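Local coordinates for protein 2-dehydropantoate 2-reductase (Porphyromonas gingivalis, PDB 2QYT) that probably catalyses the NADPH-dependent reduction of ketopantoate to (R)-pantoate, a step on the pathway to pantothenate, at residues G15-Y23 and I152-F161; P78-F89 and P105-L116. All blocks are in the same frame, centred on the assembly; numbering follows the deposited sequence. Where two conformers were deposited one is given.

Interaction 1: residues G15-Y23 and I152-F161. With EDO (1,2-ethanediol), chain G; EDO (1,2-ethanediol), chain J; SO4 (sulfate ion), chain C; SO4 (sulfate ion), chain E.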
loop_
_atom_site.group_PDB
_atom_site.type_symbol
_atom_site.label_atom_id
_atom_site.label_comp_id
_atom_site.label_asym_id
_atom_site.label_seq_id
_atom_site.Cartn_x
_atom_site.Cartn_y
_atom_site.Cartn_z
ATOM N N GLY A 15 7.334 -8.512 3.655
ATOM C CA GLY A 15 7.185 -8.594 2.201
ATOM C C GLY A 15 8.174 -7.588 1.664
ATOM O O GLY A 15 8.070 -6.410 1.985
ATOM N N LEU A 16 9.182 -8.032 0.934
ATOM C CA LEU A 16 10.178 -7.108 0.365
ATOM C C LEU A 16 10.095 -6.990 -1.165
ATOM O O LEU A 16 11.101 -7.141 -1.841
ATOM C CB LEU A 16 11.633 -7.487 0.728
ATOM C CG LEU A 16 12.428 -7.029 1.937
ATOM C CD1 LEU A 16 13.907 -7.351 1.700
ATOM C CD2 LEU A 16 12.260 -5.588 2.448
ATOM N N GLY A 17 8.924 -6.697 -1.708
ATOM C CA GLY A 17 8.829 -6.464 -3.144
ATOM C C GLY A 17 9.118 -4.979 -3.353
ATOM O O GLY A 17 9.819 -4.342 -2.519
ATOM N N GLY A 18 8.580 -4.398 -4.427
ATOM C CA GLY A 18 8.897 -3.015 -4.736
ATOM C C GLY A 18 8.622 -2.053 -3.598
ATOM O O GLY A 18 9.457 -1.220 -3.245
ATOM N N VAL A 19 7.458 -2.202 -2.975
ATOM C CA VAL A 19 6.996 -1.262 -1.944
ATOM C C VAL A 19 7.745 -1.530 -0.614
ATOM O O VAL A 19 8.384 -0.642 -0.057
ATOM C CB VAL A 19 5.454 -1.333 -1.770
ATOM C CG1 VAL A 19 4.995 -0.567 -0.463
ATOM C CG2 VAL A 19 4.729 -0.827 -3.070
ATOM N N GLY A 20 7.714 -2.757 -0.124
ATOM C CA GLY A 20 8.429 -3.045 1.134
ATOM C C GLY A 20 9.926 -2.910 0.987
ATOM O O GLY A 20 10.614 -2.463 1.906
ATOM N N GLY A 21 10.458 -3.290 -0.167
ATOM C CA GLY A 21 11.894 -3.244 -0.368
ATOM C C GLY A 21 12.404 -1.825 -0.467
ATOM O O GLY A 21 13.442 -1.461 0.165
ATOM N N TYR A 22 11.704 -0.989 -1.234
ATOM C CA TYR A 22 12.047 0.402 -1.255
ATOM C C TYR A 22 11.922 1.113 0.103
ATOM O O TYR A 22 12.834 1.813 0.503
ATOM C CB TYR A 22 11.228 1.177 -2.302
ATOM C CG TYR A 22 11.673 2.607 -2.313
ATOM C CD1 TYR A 22 12.872 2.966 -2.953
ATOM C CD2 TYR A 22 10.983 3.591 -1.584
ATOM C CE1 TYR A 22 13.325 4.269 -2.963
ATOM C CE2 TYR A 22 11.443 4.931 -1.567
ATOM C CZ TYR A 22 12.615 5.253 -2.284
ATOM O OH TYR A 22 13.107 6.541 -2.320
ATOM N N TYR A 23 10.788 0.999 0.801
ATOM C CA TYR A 23 10.689 1.726 2.095
ATOM C C TYR A 23 11.543 1.083 3.161
ATOM O O TYR A 23 12.157 1.774 3.966
ATOM C CB TYR A 23 9.237 1.954 2.517
ATOM C CG TYR A 23 8.521 2.862 1.540
ATOM C CD1 TYR A 23 8.845 4.227 1.467
ATOM C CD2 TYR A 23 7.546 2.364 0.671
ATOM C CE1 TYR A 23 8.218 5.079 0.583
ATOM C CE2 TYR A 23 6.891 3.235 -0.229
ATOM C CZ TYR A 23 7.222 4.568 -0.267
ATOM O OH TYR A 23 6.554 5.400 -1.129
ATOM N N ILE A 152 15.579 -4.193 -6.154
ATOM C CA ILE A 152 14.410 -3.373 -6.421
ATOM C C ILE A 152 14.777 -2.340 -7.489
ATOM O O ILE A 152 15.850 -1.688 -7.430
ATOM C CB ILE A 152 13.918 -2.597 -5.141
ATOM C CG1 ILE A 152 13.776 -3.555 -3.929
ATOM C CG2 ILE A 152 12.607 -1.920 -5.378
ATOM C CD1 ILE A 152 12.933 -4.844 -4.240
ATOM N N THR A 153 13.874 -2.178 -8.449
ATOM C CA THR A 153 14.010 -1.144 -9.449
ATOM C C THR A 153 12.817 -0.186 -9.343
ATOM O O THR A 153 11.659 -0.634 -9.283
ATOM C CB THR A 153 13.993 -1.765 -10.860
ATOM O OG1 THR A 153 15.084 -2.703 -10.928
ATOM C CG2 THR A 153 14.119 -0.692 -11.965
ATOM N N LEU A 154 13.116 1.105 -9.279
ATOM C CA LEU A 154 12.124 2.149 -9.457
ATOM C C LEU A 154 12.218 2.720 -10.823
ATOM O O LEU A 154 13.301 3.095 -11.314
ATOM C CB LEU A 154 12.290 3.296 -8.467
ATOM C CG LEU A 154 11.769 3.148 -7.044
ATOM C CD1 LEU A 154 12.477 2.015 -6.356
ATOM C CD2 LEU A 154 11.980 4.496 -6.293
ATOM N N GLU A 155 11.073 2.861 -11.459
ATOM C CA GLU A 155 11.152 3.390 -12.773
ATOM C C GLU A 155 11.093 4.910 -12.712
ATOM O O GLU A 155 11.335 5.579 -13.693
ATOM C CB GLU A 155 10.098 2.751 -13.675
ATOM C CG GLU A 155 8.720 3.033 -13.300
ATOM C CD GLU A 155 7.750 2.442 -14.314
ATOM O OE1 GLU A 155 7.697 1.182 -14.421
ATOM O OE2 GLU A 155 7.059 3.247 -14.975
ATOM N N ALA A 156 10.783 5.446 -11.534
ATOM C CA ALA A 156 10.845 6.895 -11.339
ATOM C C ALA A 156 11.246 7.112 -9.890
ATOM O O ALA A 156 10.894 6.315 -9.038
ATOM C CB ALA A 156 9.523 7.561 -11.641
ATOM N N ASP A 157 11.970 8.189 -9.619
ATOM C CA ASP A 157 12.340 8.516 -8.247
ATOM C C ASP A 157 11.195 8.916 -7.301
ATOM O O ASP A 157 11.253 8.599 -6.106
ATOM C CB ASP A 157 13.400 9.607 -8.238
ATOM C CG ASP A 157 14.760 9.061 -8.368
ATOM O OD1 ASP A 157 15.204 8.300 -7.476
ATOM O OD2 ASP A 157 15.379 9.366 -9.383
ATOM N N ARG A 158 10.184 9.579 -7.837
ATOM C CA ARG A 158 9.021 10.095 -7.099
ATOM C C ARG A 158 8.329 9.007 -6.288
ATOM O O ARG A 158 8.061 7.918 -6.843
ATOM C CB ARG A 158 7.950 10.589 -8.078
ATOM C CG ARG A 158 8.223 11.855 -8.836
ATOM C CD ARG A 158 7.126 12.121 -9.880
ATOM N NE ARG A 158 7.117 11.203 -11.029
ATOM C CZ ARG A 158 8.009 11.200 -12.017
ATOM N NH1 ARG A 158 9.021 12.053 -12.020
ATOM N NH2 ARG A 158 7.896 10.323 -13.007
ATOM N N GLU A 159 7.981 9.320 -5.039
ATOM C CA GLU A 159 7.116 8.488 -4.203
ATOM C C GLU A 159 6.356 9.315 -3.155
ATOM O O GLU A 159 6.797 10.400 -2.760
ATOM C CB GLU A 159 7.845 7.280 -3.614
ATOM C CG GLU A 159 8.934 7.532 -2.544
ATOM C CD GLU A 159 8.439 8.152 -1.224
ATOM O OE1 GLU A 159 9.225 8.926 -0.653
ATOM O OE2 GLU A 159 7.300 7.902 -0.757
ATOM N N LEU A 160 5.199 8.800 -2.739
ATOM C CA LEU A 160 4.339 9.404 -1.720
ATOM C C LEU A 160 3.903 8.272 -0.813
ATOM O O LEU A 160 3.602 7.219 -1.313
ATOM C CB LEU A 160 3.126 10.075 -2.376
ATOM C CG LEU A 160 3.477 11.280 -3.254
ATOM C CD1 LEU A 160 2.279 11.724 -4.131
ATOM C CD2 LEU A 160 4.005 12.439 -2.362
ATOM N N PHE A 161 3.907 8.509 0.514
ATOM C CA PHE A 161 3.600 7.542 1.539
ATOM C C PHE A 161 2.643 8.333 2.424
ATOM O O PHE A 161 3.021 9.358 3.028
ATOM C CB PHE A 161 4.902 7.174 2.276
ATOM C CG PHE A 161 4.783 6.089 3.344
ATOM C CD1 PHE A 161 5.468 4.863 3.196
ATOM C CD2 PHE A 161 4.096 6.316 4.533
ATOM C CE1 PHE A 161 5.417 3.881 4.199
ATOM C CE2 PHE A 161 4.026 5.324 5.531
ATOM C CZ PHE A 161 4.694 4.112 5.364
HETATM C C1 EDO G . 5.465 -4.678 -1.872
HETATM O O1 EDO G . 6.509 -5.253 -1.084
HETATM C C2 EDO G . 5.515 -5.159 -3.323
HETATM O O2 EDO G . 5.107 -4.072 -4.143
HETATM C C1 EDO J . 11.703 10.813 -3.747
HETATM O O1 EDO J . 12.335 9.544 -3.773
HETATM C C2 EDO J . 10.722 10.902 -2.603
HETATM O O2 EDO J . 9.443 11.017 -3.237
HETATM S S SO4 C . 9.731 -11.554 -0.500
HETATM O O1 SO4 C . 10.234 -10.292 0.004
HETATM O O2 SO4 C . 9.307 -11.296 -1.879
HETATM O O3 SO4 C . 10.764 -12.586 -0.509
HETATM O O4 SO4 C . 8.575 -11.934 0.338
HETATM S S SO4 E . 5.863 -9.437 -1.982
HETATM O O1 SO4 E . 7.066 -9.937 -2.630
HETATM O O2 SO4 E . 4.998 -8.760 -2.962
HETATM O O3 SO4 E . 5.213 -10.582 -1.342
HETATM O O4 SO4 E . 6.203 -8.464 -0.951
HETATM O O HOH W 1 11.930 8.304 -0.875
#

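Interaction 2: residues P78-F89 and P105-L116. With EDO (1,2-ethanediol), chain H.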
loop_
_atom_site.group_PDB
_atom_site.type_symbol
_atom_site.label_atom_id
_atom_site.label_comp_id
_atom_site.label_asym_id
_atom_site.label_seq_id
_atom_site.Cartn_x
_atom_site.Cartn_y
_atom_site.Cartn_z
ATOM N N PRO A 78 9.468 -14.424 11.107
ATOM C CA PRO A 78 9.151 -13.333 12.062
ATOM C C PRO A 78 9.420 -13.556 13.536
ATOM O O PRO A 78 9.565 -12.596 14.278
ATOM C CB PRO A 78 7.674 -13.079 11.823
ATOM C CG PRO A 78 7.514 -13.410 10.348
ATOM C CD PRO A 78 8.365 -14.653 10.157
ATOM N N ALA A 79 9.445 -14.803 13.980
ATOM C CA ALA A 79 9.695 -15.071 15.386
ATOM C C ALA A 79 11.162 -14.760 15.750
ATOM O O ALA A 79 11.496 -14.547 16.941
ATOM C CB ALA A 79 9.342 -16.532 15.700
ATOM N N GLU A 80 12.042 -14.812 14.753
ATOM C CA GLU A 80 13.432 -14.411 14.959
ATOM C C GLU A 80 13.572 -12.880 15.132
ATOM O O GLU A 80 14.478 -12.406 15.832
ATOM C CB GLU A 80 14.328 -14.890 13.822
ATOM C CG GLU A 80 14.667 -16.384 13.899
ATOM C CD GLU A 80 15.285 -16.879 12.578
ATOM O OE1 GLU A 80 15.656 -16.026 11.715
ATOM O OE2 GLU A 80 15.370 -18.112 12.402
ATOM N N VAL A 81 12.659 -12.124 14.533
ATOM C CA VAL A 81 12.616 -10.687 14.754
ATOM C C VAL A 81 12.101 -10.332 16.194
ATOM O O VAL A 81 12.730 -9.514 16.895
ATOM C CB VAL A 81 11.848 -9.982 13.637
ATOM C CG1 VAL A 81 11.762 -8.455 13.865
ATOM C CG2 VAL A 81 12.477 -10.282 12.317
ATOM N N GLY A 82 11.006 -10.942 16.659
ATOM C CA GLY A 82 10.457 -10.562 17.977
ATOM C C GLY A 82 9.599 -9.317 17.842
ATOM O O GLY A 82 9.343 -8.835 16.717
ATOM N N THR A 83 9.057 -8.845 18.952
ATOM C CA THR A 83 8.094 -7.750 18.865
ATOM C C THR A 83 8.778 -6.455 18.396
ATOM O O THR A 83 9.972 -6.242 18.670
ATOM C CB THR A 83 7.427 -7.516 20.221
ATOM O OG1 THR A 83 8.456 -7.111 21.102
ATOM C CG2 THR A 83 6.759 -8.822 20.772
ATOM N N VAL A 84 8.036 -5.603 17.694
ATOM C CA VAL A 84 8.580 -4.347 17.153
ATOM C C VAL A 84 7.595 -3.195 17.410
ATOM O O VAL A 84 6.465 -3.401 17.901
ATOM C CB VAL A 84 8.868 -4.436 15.599
ATOM C CG1 VAL A 84 9.912 -5.533 15.274
ATOM C CG2 VAL A 84 7.609 -4.744 14.851
ATOM N N ASP A 85 8.000 -1.978 17.066
ATOM C CA ASP A 85 7.084 -0.841 17.205
ATOM C C ASP A 85 6.112 -0.648 16.008
ATOM O O ASP A 85 4.972 -0.247 16.213
ATOM C CB ASP A 85 7.894 0.419 17.555
ATOM C CG ASP A 85 8.679 0.220 18.835
ATOM O OD1 ASP A 85 8.039 0.025 19.857
ATOM O OD2 ASP A 85 9.917 0.177 18.830
ATOM N N TYR A 86 6.601 -0.939 14.804
ATOM C CA TYR A 86 5.869 -0.726 13.538
ATOM C C TYR A 86 6.120 -1.910 12.652
ATOM O O TYR A 86 7.242 -2.348 12.518
ATOM C CB TYR A 86 6.307 0.564 12.835
ATOM C CG TYR A 86 6.222 1.788 13.746
ATOM C CD1 TYR A 86 7.380 2.332 14.361
ATOM C CD2 TYR A 86 4.986 2.399 14.010
ATOM C CE1 TYR A 86 7.284 3.478 15.207
ATOM C CE2 TYR A 86 4.889 3.546 14.884
ATOM C CZ TYR A 86 6.028 4.067 15.446
ATOM O OH TYR A 86 5.888 5.185 16.239
ATOM N N ILE A 87 5.036 -2.473 12.144
ATOM C CA ILE A 87 5.102 -3.403 11.061
ATOM C C ILE A 87 4.514 -2.736 9.817
ATOM O O ILE A 87 3.342 -2.317 9.793
ATOM C CB ILE A 87 4.321 -4.694 11.353
ATOM C CG1 ILE A 87 4.908 -5.399 12.581
ATOM C CG2 ILE A 87 4.294 -5.618 10.084
ATOM C CD1 ILE A 87 3.979 -6.500 13.179
ATOM N N LEU A 88 5.342 -2.669 8.775
ATOM C CA LEU A 88 4.902 -2.266 7.425
ATOM C C LEU A 88 4.552 -3.557 6.683
ATOM O O LEU A 88 5.426 -4.422 6.468
ATOM C CB LEU A 88 6.079 -1.549 6.733
ATOM C CG LEU A 88 6.171 -0.033 6.779
ATOM C CD1 LEU A 88 5.784 0.607 8.066
ATOM C CD2 LEU A 88 7.544 0.486 6.214
ATOM N N PHE A 89 3.272 -3.718 6.385
ATOM C CA PHE A 89 2.742 -4.969 5.866
ATOM C C PHE A 89 2.641 -4.755 4.357
ATOM O O PHE A 89 1.845 -3.968 3.896
ATOM C CB PHE A 89 1.375 -5.264 6.528
ATOM C CG PHE A 89 0.790 -6.612 6.172
ATOM C CD1 PHE A 89 1.133 -7.749 6.905
ATOM C CD2 PHE A 89 -0.103 -6.738 5.096
ATOM C CE1 PHE A 89 0.597 -9.003 6.590
ATOM C CE2 PHE A 89 -0.655 -8.011 4.743
ATOM C CZ PHE A 89 -0.307 -9.136 5.517
ATOM N N PRO A 105 4.054 -13.160 15.839
ATOM C CA PRO A 105 5.274 -13.098 16.667
ATOM C C PRO A 105 5.952 -11.729 16.711
ATOM O O PRO A 105 6.775 -11.506 17.574
ATOM C CB PRO A 105 6.192 -14.160 16.036
ATOM C CG PRO A 105 5.281 -15.135 15.417
ATOM C CD PRO A 105 4.149 -14.232 14.837
HETATM N N MSE A 106 5.600 -10.810 15.817
HETATM C CA MSE A 106 6.161 -9.488 15.889
HETATM C C MSE A 106 5.287 -8.470 16.607
HETATM O O MSE A 106 5.680 -7.327 16.756
HETATM C CB MSE A 106 6.577 -8.975 14.490
HETATM C CG MSE A 106 7.654 -9.886 13.849
HETATM SE SE MSE A 106 8.236 -9.244 12.141
HETATM C CE MSE A 106 6.518 -9.421 11.167
ATOM N N ILE A 107 4.105 -8.879 17.043
ATOM C CA ILE A 107 3.159 -7.931 17.589
ATOM C C ILE A 107 3.290 -7.963 19.091
ATOM O O ILE A 107 3.114 -9.026 19.720
ATOM C CB ILE A 107 1.685 -8.250 17.142
ATOM C CG1 ILE A 107 1.546 -8.027 15.635
ATOM C CG2 ILE A 107 0.663 -7.419 17.923
ATOM C CD1 ILE A 107 0.215 -8.478 15.101
ATOM N N GLY A 108 3.636 -6.818 19.674
ATOM C CA GLY A 108 3.650 -6.743 21.122
ATOM C C GLY A 108 2.706 -5.625 21.497
ATOM O O GLY A 108 1.829 -5.272 20.686
ATOM N N GLN A 109 2.943 -5.056 22.690
ATOM C CA GLN A 109 2.148 -4.000 23.341
ATOM C C GLN A 109 2.024 -2.764 22.502
ATOM O O GLN A 109 0.914 -2.315 22.227
ATOM C CB GLN A 109 2.723 -3.619 24.734
ATOM C CG GLN A 109 2.604 -2.089 25.093
ATOM C CD GLN A 109 2.843 -1.708 26.585
ATOM O OE1 GLN A 109 3.651 -2.327 27.308
ATOM N NE2 GLN A 109 2.145 -0.654 27.031
ATOM N N ASN A 110 3.153 -2.241 22.062
ATOM C CA ASN A 110 3.164 -0.977 21.354
ATOM C C ASN A 110 2.938 -1.052 19.855
ATOM O O ASN A 110 2.860 0.001 19.193
ATOM C CB ASN A 110 4.484 -0.243 21.636
ATOM C CG ASN A 110 4.673 0.066 23.128
ATOM O OD1 ASN A 110 3.722 0.502 23.814
ATOM N ND2 ASN A 110 5.886 -0.170 23.642
ATOM N N THR A 111 2.814 -2.265 19.312
ATOM C CA THR A 111 2.940 -2.451 17.863
ATOM C C THR A 111 1.814 -1.822 17.095
ATOM O O THR A 111 0.645 -1.968 17.474
ATOM C CB THR A 111 3.058 -3.924 17.454
ATOM O OG1 THR A 111 4.077 -4.524 18.226
ATOM C CG2 THR A 111 3.417 -4.060 15.944
ATOM N N LYS A 112 2.181 -1.122 16.022
ATOM C CA LYS A 112 1.234 -0.559 15.042
ATOM C C LYS A 112 1.561 -1.146 13.668
ATOM O O LYS A 112 2.723 -1.256 13.298
ATOM C CB LYS A 112 1.295 0.968 14.978
ATOM C CG LYS A 112 1.111 1.691 16.337
ATOM C CD LYS A 112 -0.299 1.435 16.877
ATOM C CE LYS A 112 -0.570 2.163 18.164
ATOM N NZ LYS A 112 0.269 1.693 19.240
ATOM N N ILE A 113 0.526 -1.562 12.956
ATOM C CA ILE A 113 0.664 -2.217 11.700
ATOM C C ILE A 113 0.101 -1.287 10.653
ATOM O O ILE A 113 -1.006 -0.736 10.834
ATOM C CB ILE A 113 -0.093 -3.568 11.673
ATOM C CG1 ILE A 113 0.373 -4.470 12.829
ATOM C CG2 ILE A 113 0.121 -4.269 10.364
ATOM C CD1 ILE A 113 -0.519 -5.638 13.049
ATOM N N LEU A 114 0.889 -1.110 9.584
ATOM C CA LEU A 114 0.553 -0.317 8.405
ATOM C C LEU A 114 0.479 -1.193 7.145
ATOM O O LEU A 114 1.508 -1.522 6.574
ATOM C CB LEU A 114 1.647 0.728 8.153
ATOM C CG LEU A 114 1.337 2.203 8.396
ATOM C CD1 LEU A 114 2.467 3.137 7.961
ATOM C CD2 LEU A 114 0.057 2.492 7.634
ATOM N N PRO A 115 -0.737 -1.526 6.687
ATOM C CA PRO A 115 -0.817 -2.182 5.398
ATOM C C PRO A 115 -0.638 -1.133 4.297
ATOM O O PRO A 115 -1.339 -0.099 4.282
ATOM C CB PRO A 115 -2.259 -2.766 5.373
ATOM C CG PRO A 115 -2.886 -2.418 6.707
ATOM C CD PRO A 115 -2.080 -1.290 7.263
ATOM N N LEU A 116 0.302 -1.361 3.395
ATOM C CA LEU A 116 0.523 -0.412 2.313
ATOM C C LEU A 116 -0.028 -0.896 0.952
ATOM O O LEU A 116 0.165 -0.244 -0.080
ATOM C CB LEU A 116 2.005 0.006 2.256
ATOM C CG LEU A 116 2.568 0.568 3.590
ATOM C CD1 LEU A 116 4.077 0.698 3.534
ATOM C CD2 LEU A 116 1.862 1.915 4.014
HETATM C C1 EDO H . 5.235 -5.930 24.585
HETATM O O1 EDO H . 4.552 -7.132 24.146
HETATM C C2 EDO H . 6.555 -5.613 23.880
HETATM O O2 EDO H . 7.448 -6.719 24.010
HETATM O O HOH W 2 4.503 1.947 17.967
#

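Interaction 1: residues G15-Y23 and I152-F161
Helix 18-23, which brings Tyr22 and Tyr23 to Leu154, Glu159 and Phe161, runs nearly perpendicular to both strands of 152-161, its axis 8.5 Å from strand 152-154. Gly17 and Gly18 lie against Ile152, whose CD1 reaches the carbonyl of Gly17, and at Gly21 the bare CA lets Ile152 CG1 pack at 4.0 Å. Tyr22 crosses Leu154 at about a right angle, and both leucine methyls lie against its CD1-CE1 side. Its OH bonds Arg65 and a water that donates to Glu159 OE1. The Tyr23 ring is packed on both faces: Phe161 CD1 sits over the centre of one in a T-shaped stack (centroids 5.1 Å apart, planes at 78°), Tyr22 CD2 over the other. At the ring's edge, Tyr23 OH donates to Glu159 OE2 at 2.6 Å, meeting its anti side 33° out of the carboxylate plane. With CG between backbone N and carbonyl carbon (chi1 69°) and a second bend at chi2, buried Glu159 brings one oxygen directly to Tyr23 and the other, through the water, to Tyr22. Gly15, Gly17 and Gly20 fit the GxGxxG pattern of a Rossmann dinucleotide-binding turn; sulfates and an ethanediol on its amides are consistent with an NADP phosphate site.

Interaction 2: residues P78-F89 and P105-L116
Pro78 opens the contact against the selenomethionine at 106: its CB is 3.8 Å from Met106 CG, SE and CE pass along the CB-CG edge of the proline, and the bend at chi3 (-64°) turns CE back to Pro78 CB. Ala79, small enough for a close approach, rests on Pro105 CB. Val81 then meets Met106 SE with CB and CG1. Gly82, with a positive phi, ends helix 78-81, and its carbonyl receives a CA-H...O contact from Met106. Thr83 sets its methyl against Gly108 CA, where the glycine leaves room. Val84 bonds through its backbone at both ends: its N donates to Met106 O, and its O accepts from Thr111 OG1 at 2.7 Å. That hydroxyl also accepts from Gly108 N, so one threonine ties Gly108 to the main chain at Val84. Asp85 lies beside Asn110, pointing the same way, while its OD2 bonds the main-chain N of Lys10. From here strands 86-89 and 111-115 run parallel, 17° apart. Tyr86 crosses Lys112 CB; its OH bonds Asp173 O and Arg176, while Lys112 NZ pairs with the Asp173 carboxylate and bonds Asn110 O. Ile87, on the other face, has CG1 anti to its carbonyl carbon (chi1 -61°), a setting that carries CD1 to Thr111 CG2 (3.7 Å) and Ile107 CG1 (3.8 Å). Its carbonyl takes Leu114 N at 2.7 Å, almost linearly. Leu88 lies alongside Leu114 and touches Leu116 CD1 with CG. Phe89 places CB near Ile113 CG2 and receives Leu116 N at its carbonyl; its ring meets Phe14. The chemistry thus divides: main-chain bonds fix the register of strands 86-89 and 111-115, Ile87 and Ile113 pack on one face of this Rossmann sheet edge and Leu88 and Leu114 on the other, and Asp85, Tyr86 and Lys112 also bond outside the pair, whereas Thr111 is used within it.

How the interactions relate
Interaction 1 is buried and joins the helix after the glycine-rich turn to strands of the mixed sheet; interaction 2, partly exposed where 78-83 and 105-110 meet, pairs two neighbouring strands of the parallel sheet. The first therefore depends on side chains, with aromatic stacking and one tyrosine-carboxylate bond, whereas the second rests on main-chain bonds backed by aliphatic packing. They touch where Phe161, within strand 158-164, meets the C-terminal end of strand 111-115: Phe161 CE1 packs on Leu116 CD1 at 3.5 Å and Phe161 CZ on Leu114 CD1 at 3.6 Å. Phe161, whose ring edge meets Tyr23 in interaction 1, thus connects the two sheets, and Val19 adds a looser contact to Leu116.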